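Local coordinates for protein linoleate 11-lipoxygenase (Gaeumannomyces graminis, PDB 5FX8) that uses a catalytic manganese ion to oxygenate linoleic and alpha-linolenic acids to their 11S- and 13R-hydroperoxides, at residues V146-C158 with P486-A498. Numbering follows the deposited sequence.
Sequences VPEGISKGMLSNC and PVKFSGVLPLHPA. Unlike the reference sequence in segment 146-158: Cys158 (reference Tyr). With NAG (2-acetamido-2-deoxy-beta-D-glucopyranose), chain D.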
loop_
_atom_site.group_PDB
_atom_site.type_symbol
_atom_site.label_atom_id
_atom_site.label_comp_id
_atom_site.label_asym_id
_atom_site.label_seq_id
_atom_site.Cartn_x
_atom_site.Cartn_y
_atom_site.Cartn_z
ATOM N N VAL A 146 -8.795 -7.122 -2.170
ATOM C CA VAL A 146 -7.558 -7.801 -2.499
ATOM C C VAL A 146 -7.782 -8.606 -3.772
ATOM O O VAL A 146 -7.859 -9.837 -3.723
ATOM C CB VAL A 146 -7.111 -8.681 -1.333
ATOM C CG1 VAL A 146 -5.742 -9.198 -1.581
ATOM C CG2 VAL A 146 -7.165 -7.875 -0.056
ATOM N N PRO A 147 -7.852 -7.963 -4.934
ATOM C CA PRO A 147 -8.254 -8.695 -6.141
ATOM C C PRO A 147 -7.352 -9.857 -6.484
ATOM O O PRO A 147 -7.849 -10.886 -6.938
ATOM C CB PRO A 147 -8.217 -7.618 -7.222
ATOM C CG PRO A 147 -8.269 -6.360 -6.503
ATOM C CD PRO A 147 -7.535 -6.568 -5.239
ATOM N N GLU A 148 -6.048 -9.735 -6.275
ATOM C CA GLU A 148 -5.110 -10.821 -6.541
ATOM C C GLU A 148 -5.226 -11.970 -5.547
ATOM O O GLU A 148 -4.554 -12.992 -5.726
ATOM C CB GLU A 148 -3.682 -10.264 -6.563
ATOM C CG GLU A 148 -3.167 -9.744 -5.213
ATOM C CD GLU A 148 -3.397 -8.223 -4.892
ATOM O OE1 GLU A 148 -4.486 -7.627 -5.105
ATOM O OE2 GLU A 148 -2.441 -7.621 -4.355
ATOM N N GLY A 149 -6.066 -11.854 -4.523
ATOM C CA GLY A 149 -6.162 -12.878 -3.510
ATOM C C GLY A 149 -4.953 -12.918 -2.609
ATOM O O GLY A 149 -3.977 -12.207 -2.844
ATOM N N ILE A 150 -4.994 -13.738 -1.571
ATOM C CA ILE A 150 -3.847 -13.888 -0.691
ATOM C C ILE A 150 -2.947 -14.985 -1.240
ATOM O O ILE A 150 -3.339 -15.730 -2.138
ATOM C CB ILE A 150 -4.280 -14.200 0.748
ATOM C CG1 ILE A 150 -4.816 -15.622 0.828
ATOM C CG2 ILE A 150 -5.323 -13.232 1.212
ATOM C CD1 ILE A 150 -4.960 -16.100 2.228
ATOM N N SER A 151 -1.759 -15.110 -0.660
ATOM C CA SER A 151 -0.675 -15.918 -1.198
ATOM C C SER A 151 -1.093 -17.351 -1.486
ATOM O O SER A 151 -1.513 -18.096 -0.586
ATOM C CB SER A 151 0.497 -15.918 -0.228
ATOM O OG SER A 151 1.652 -16.425 -0.860
ATOM N N LYS A 152 -0.929 -17.733 -2.751
ATOM C CA LYS A 152 -1.120 -19.113 -3.150
ATOM C C LYS A 152 -0.157 -19.974 -2.369
ATOM O O LYS A 152 1.056 -19.761 -2.422
ATOM C CB LYS A 152 -0.906 -19.280 -4.648
ATOM C CG LYS A 152 -2.182 -19.276 -5.468
ATOM C CD LYS A 152 -2.573 -17.894 -5.935
ATOM C CE LYS A 152 -3.570 -17.985 -7.098
ATOM N NZ LYS A 152 -4.002 -16.671 -7.660
ATOM N N GLY A 153 -0.721 -20.904 -1.599
ATOM C CA GLY A 153 0.021 -21.848 -0.817
ATOM C C GLY A 153 0.194 -21.453 0.619
ATOM O O GLY A 153 0.663 -22.265 1.412
ATOM N N MET A 154 -0.169 -20.231 0.982
ATOM C CA MET A 154 0.013 -19.808 2.358
ATOM C C MET A 154 -0.958 -20.531 3.290
ATOM O O MET A 154 -0.631 -20.764 4.458
ATOM C CB MET A 154 -0.136 -18.282 2.438
ATOM C CG MET A 154 0.270 -17.641 3.760
ATOM S SD MET A 154 2.031 -17.803 4.102
ATOM C CE MET A 154 2.692 -16.756 2.848
ATOM N N LEU A 155 -2.129 -20.934 2.793
ATOM C CA LEU A 155 -3.058 -21.685 3.629
ATOM C C LEU A 155 -2.858 -23.193 3.518
ATOM O O LEU A 155 -2.850 -23.892 4.537
ATOM C CB LEU A 155 -4.492 -21.322 3.274
ATOM C CG LEU A 155 -4.918 -19.927 3.712
ATOM C CD1 LEU A 155 -6.231 -19.595 3.087
ATOM C CD2 LEU A 155 -5.030 -19.897 5.218
ATOM N N SER A 156 -2.670 -23.698 2.300
ATOM C CA SER A 156 -2.506 -25.131 2.089
ATOM C C SER A 156 -1.305 -25.681 2.829
ATOM O O SER A 156 -1.328 -26.824 3.295
ATOM C CB SER A 156 -2.341 -25.422 0.613
ATOM O OG SER A 156 -3.210 -24.618 -0.118
ATOM N N ASN A 157 -0.225 -24.912 2.893
ATOM C CA ASN A 157 1.059 -25.426 3.337
ATOM C C ASN A 157 1.513 -24.729 4.603
ATOM O O ASN A 157 2.708 -24.615 4.857
ATOM C CB ASN A 157 2.102 -25.282 2.234
ATOM C CG ASN A 157 1.616 -25.813 0.912
ATOM O OD1 ASN A 157 0.732 -26.656 0.877
ATOM N ND2 ASN A 157 2.190 -25.322 -0.187
ATOM N N CYS A 158 0.558 -24.280 5.418
ATOM C CA CYS A 158 0.892 -23.320 6.459
ATOM C C CYS A 158 1.748 -23.948 7.544
ATOM O O CYS A 158 2.518 -23.248 8.201
ATOM C CB CYS A 158 -0.380 -22.682 7.032
ATOM S SG CYS A 158 -1.392 -23.600 8.225
ATOM N N PRO A 486 1.249 -7.252 4.212
ATOM C CA PRO A 486 0.621 -7.866 5.389
ATOM C C PRO A 486 -0.654 -8.659 5.071
ATOM O O PRO A 486 -0.797 -9.784 5.549
ATOM C CB PRO A 486 0.369 -6.654 6.297
ATOM C CG PRO A 486 1.464 -5.691 5.886
ATOM C CD PRO A 486 1.610 -5.844 4.444
ATOM N N VAL A 487 -1.569 -8.134 4.253
ATOM C CA VAL A 487 -2.775 -8.893 3.966
ATOM C C VAL A 487 -2.485 -10.125 3.106
ATOM O O VAL A 487 -3.145 -11.152 3.268
ATOM C CB VAL A 487 -3.855 -7.985 3.331
ATOM C CG1 VAL A 487 -3.562 -7.691 1.892
ATOM C CG2 VAL A 487 -5.233 -8.605 3.453
ATOM N N LYS A 488 -1.507 -10.070 2.196
ATOM C CA LYS A 488 -1.230 -11.221 1.323
ATOM C C LYS A 488 -0.233 -12.233 1.897
ATOM O O LYS A 488 -0.348 -13.420 1.605
ATOM C CB LYS A 488 -0.724 -10.742 -0.040
ATOM C CG LYS A 488 -1.758 -10.015 -0.837
ATOM C CD LYS A 488 -1.235 -9.592 -2.186
ATOM C CE LYS A 488 -0.247 -8.447 -2.065
ATOM N NZ LYS A 488 0.309 -7.845 -3.338
ATOM N N PHE A 489 0.729 -11.819 2.715
ATOM C CA PHE A 489 1.788 -12.702 3.189
ATOM C C PHE A 489 2.057 -12.592 4.693
ATOM O O PHE A 489 1.930 -13.578 5.403
ATOM C CB PHE A 489 3.080 -12.425 2.410
ATOM C CG PHE A 489 2.873 -12.207 0.919
ATOM C CD1 PHE A 489 2.629 -13.276 0.064
ATOM C CD2 PHE A 489 2.934 -10.927 0.370
ATOM C CE1 PHE A 489 2.440 -13.073 -1.287
ATOM C CE2 PHE A 489 2.745 -10.725 -0.966
ATOM C CZ PHE A 489 2.501 -11.808 -1.802
ATOM N N SER A 490 2.414 -11.405 5.190
ATOM C CA SER A 490 2.963 -11.216 6.535
ATOM C C SER A 490 1.923 -11.335 7.632
ATOM O O SER A 490 2.279 -11.577 8.789
ATOM C CB SER A 490 3.564 -9.834 6.684
ATOM O OG SER A 490 4.629 -9.651 5.823
ATOM N N GLY A 491 0.667 -11.029 7.325
ATOM C CA GLY A 491 -0.370 -11.077 8.314
ATOM C C GLY A 491 -1.522 -11.972 7.930
ATOM O O GLY A 491 -2.672 -11.626 8.145
ATOM N N VAL A 492 -1.223 -13.125 7.368
ATOM C CA VAL A 492 -2.232 -14.095 6.990
ATOM C C VAL A 492 -2.438 -15.029 8.165
ATOM O O VAL A 492 -1.471 -15.567 8.706
ATOM C CB VAL A 492 -1.801 -14.843 5.723
ATOM C CG1 VAL A 492 -2.775 -15.950 5.351
ATOM C CG2 VAL A 492 -1.697 -13.864 4.627
ATOM N N LEU A 493 -3.692 -15.165 8.597
ATOM C CA LEU A 493 -4.082 -16.047 9.695
ATOM C C LEU A 493 -4.190 -17.481 9.202
ATOM O O LEU A 493 -4.625 -17.742 8.090
ATOM C CB LEU A 493 -5.406 -15.585 10.332
ATOM C CG LEU A 493 -5.267 -14.275 11.124
ATOM C CD1 LEU A 493 -6.571 -13.650 11.463
ATOM C CD2 LEU A 493 -4.501 -14.447 12.398
ATOM N N PRO A 494 -3.858 -18.434 10.063
ATOM C CA PRO A 494 -3.609 -18.302 11.489
ATOM C C PRO A 494 -2.167 -18.182 11.851
ATOM O O PRO A 494 -1.863 -17.952 13.007
ATOM C CB PRO A 494 -4.163 -19.604 12.026
ATOM C CG PRO A 494 -3.842 -20.545 10.965
ATOM C CD PRO A 494 -4.077 -19.832 9.692
ATOM N N LEU A 495 -1.284 -18.358 10.870
ATOM C CA LEU A 495 0.143 -18.366 11.158
ATOM C C LEU A 495 0.680 -17.002 11.571
ATOM O O LEU A 495 1.718 -16.940 12.231
ATOM C CB LEU A 495 0.912 -18.887 9.944
ATOM C CG LEU A 495 1.453 -20.313 10.136
ATOM C CD1 LEU A 495 2.483 -20.309 11.205
ATOM C CD2 LEU A 495 0.369 -21.296 10.528
ATOM N N HIS A 496 0.012 -15.914 11.218
ATOM C CA HIS A 496 0.529 -14.571 11.464
ATOM C C HIS A 496 -0.478 -13.675 12.160
ATOM O O HIS A 496 -1.041 -12.771 11.533
ATOM C CB HIS A 496 0.924 -13.896 10.159
ATOM C CG HIS A 496 1.897 -14.674 9.344
ATOM N ND1 HIS A 496 1.507 -15.502 8.319
ATOM C CD2 HIS A 496 3.248 -14.728 9.386
ATOM C CE1 HIS A 496 2.577 -16.036 7.764
ATOM N NE2 HIS A 496 3.645 -15.585 8.394
ATOM N N PRO A 497 -0.684 -13.847 13.461
ATOM C CA PRO A 497 -1.645 -13.001 14.178
ATOM C C PRO A 497 -1.058 -11.688 14.673
ATOM O O PRO A 497 0.062 -11.619 15.180
ATOM C CB PRO A 497 -2.058 -13.887 15.354
ATOM C CG PRO A 497 -0.876 -14.680 15.631
ATOM C CD PRO A 497 -0.137 -14.900 14.324
ATOM N N ALA A 498 -1.838 -10.623 14.515
ATOM C CA ALA A 498 -1.419 -9.334 15.037
ATOM C C ALA A 498 -1.260 -9.351 16.554
ATOM O O ALA A 498 -0.410 -8.646 17.092
ATOM C CB ALA A 498 -2.416 -8.272 14.630
HETATM C C1 NAG D . 1.878 -25.739 -1.532
HETATM C C2 NAG D . 2.339 -27.187 -1.806
HETATM C C3 NAG D . 2.011 -27.606 -3.237
HETATM C C4 NAG D . 0.567 -27.282 -3.587
HETATM C C5 NAG D . 0.290 -25.825 -3.269
HETATM C C6 NAG D . -1.124 -25.408 -3.579
HETATM C C7 NAG D . 4.262 -28.047 -0.545
HETATM C C8 NAG D . 5.754 -28.100 -0.460
HETATM N N2 NAG D . 3.761 -27.339 -1.558
HETATM O O3 NAG D . 2.233 -29.005 -3.368
HETATM O O4 NAG D . 0.328 -27.521 -4.970
HETATM O O5 NAG D . 0.509 -25.601 -1.872
HETATM O O6 NAG D . -1.991 -25.722 -2.505
HETATM O O7 NAG D . 3.547 -28.604 0.270
#
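Glu148 and Lys488 form the salt bridge of this contact, with OE2 of Glu148 2.9 Å from NZ of Lys488. The two side chains meet at about a right angle, and the ammonium takes the anti lone pair of OE2, the one facing away from OE1. In Glu148, chi1 (67°) sets CG between the backbone N and the carbonyl carbon and against CD of Lys488; the bend at chi2 then turns the carboxylate to NZ. The second polar link is a backbone bond, Ser151 N to Lys488 O at 3.2 Å, received on a lone pair in the carbonyl plane. Both links thus converge on Lys488, whose CB lies over the centre of one face of the Phe489 ring.

Apolar contacts flank these bonds. Val146 and Val487 meet tip to tip, CG2 to CG2 at 4.1 Å. CG1 of Val492 receives CD1 of Ile150 and CG of Met154, each at 3.8 Å. Bends at chi2 and chi3 carry Met154 on, so that SD makes a Met-aromatic contact at the His496 ring edge, 5.2 Å from its centroid, while CE lies at the edge of the Phe489 ring, near its plane, and closest to Phe489 O. Cys158 SG packs on Leu495 CD2 at 3.7 Å.

Second-shell bonds orient the His496 ring: ND1 donates to Val492 O nearly in the ring plane, and NE2 is hydrogen-bonded to Glu167 OE1. Ser151 OG, at the Phe489 ring edge, is hydrogen-bonded to Val603 O. Asn157 carries an N-linked glycan whose O6 is hydrogen-bonded to Ser156 OG.

The seam is thus mostly apolar and buried, with the ion pair at its partly exposed rim, and joins the glycosylated loop to helix 485-490, which begins three residues after manganese ligand Asn482, and the loop that follows.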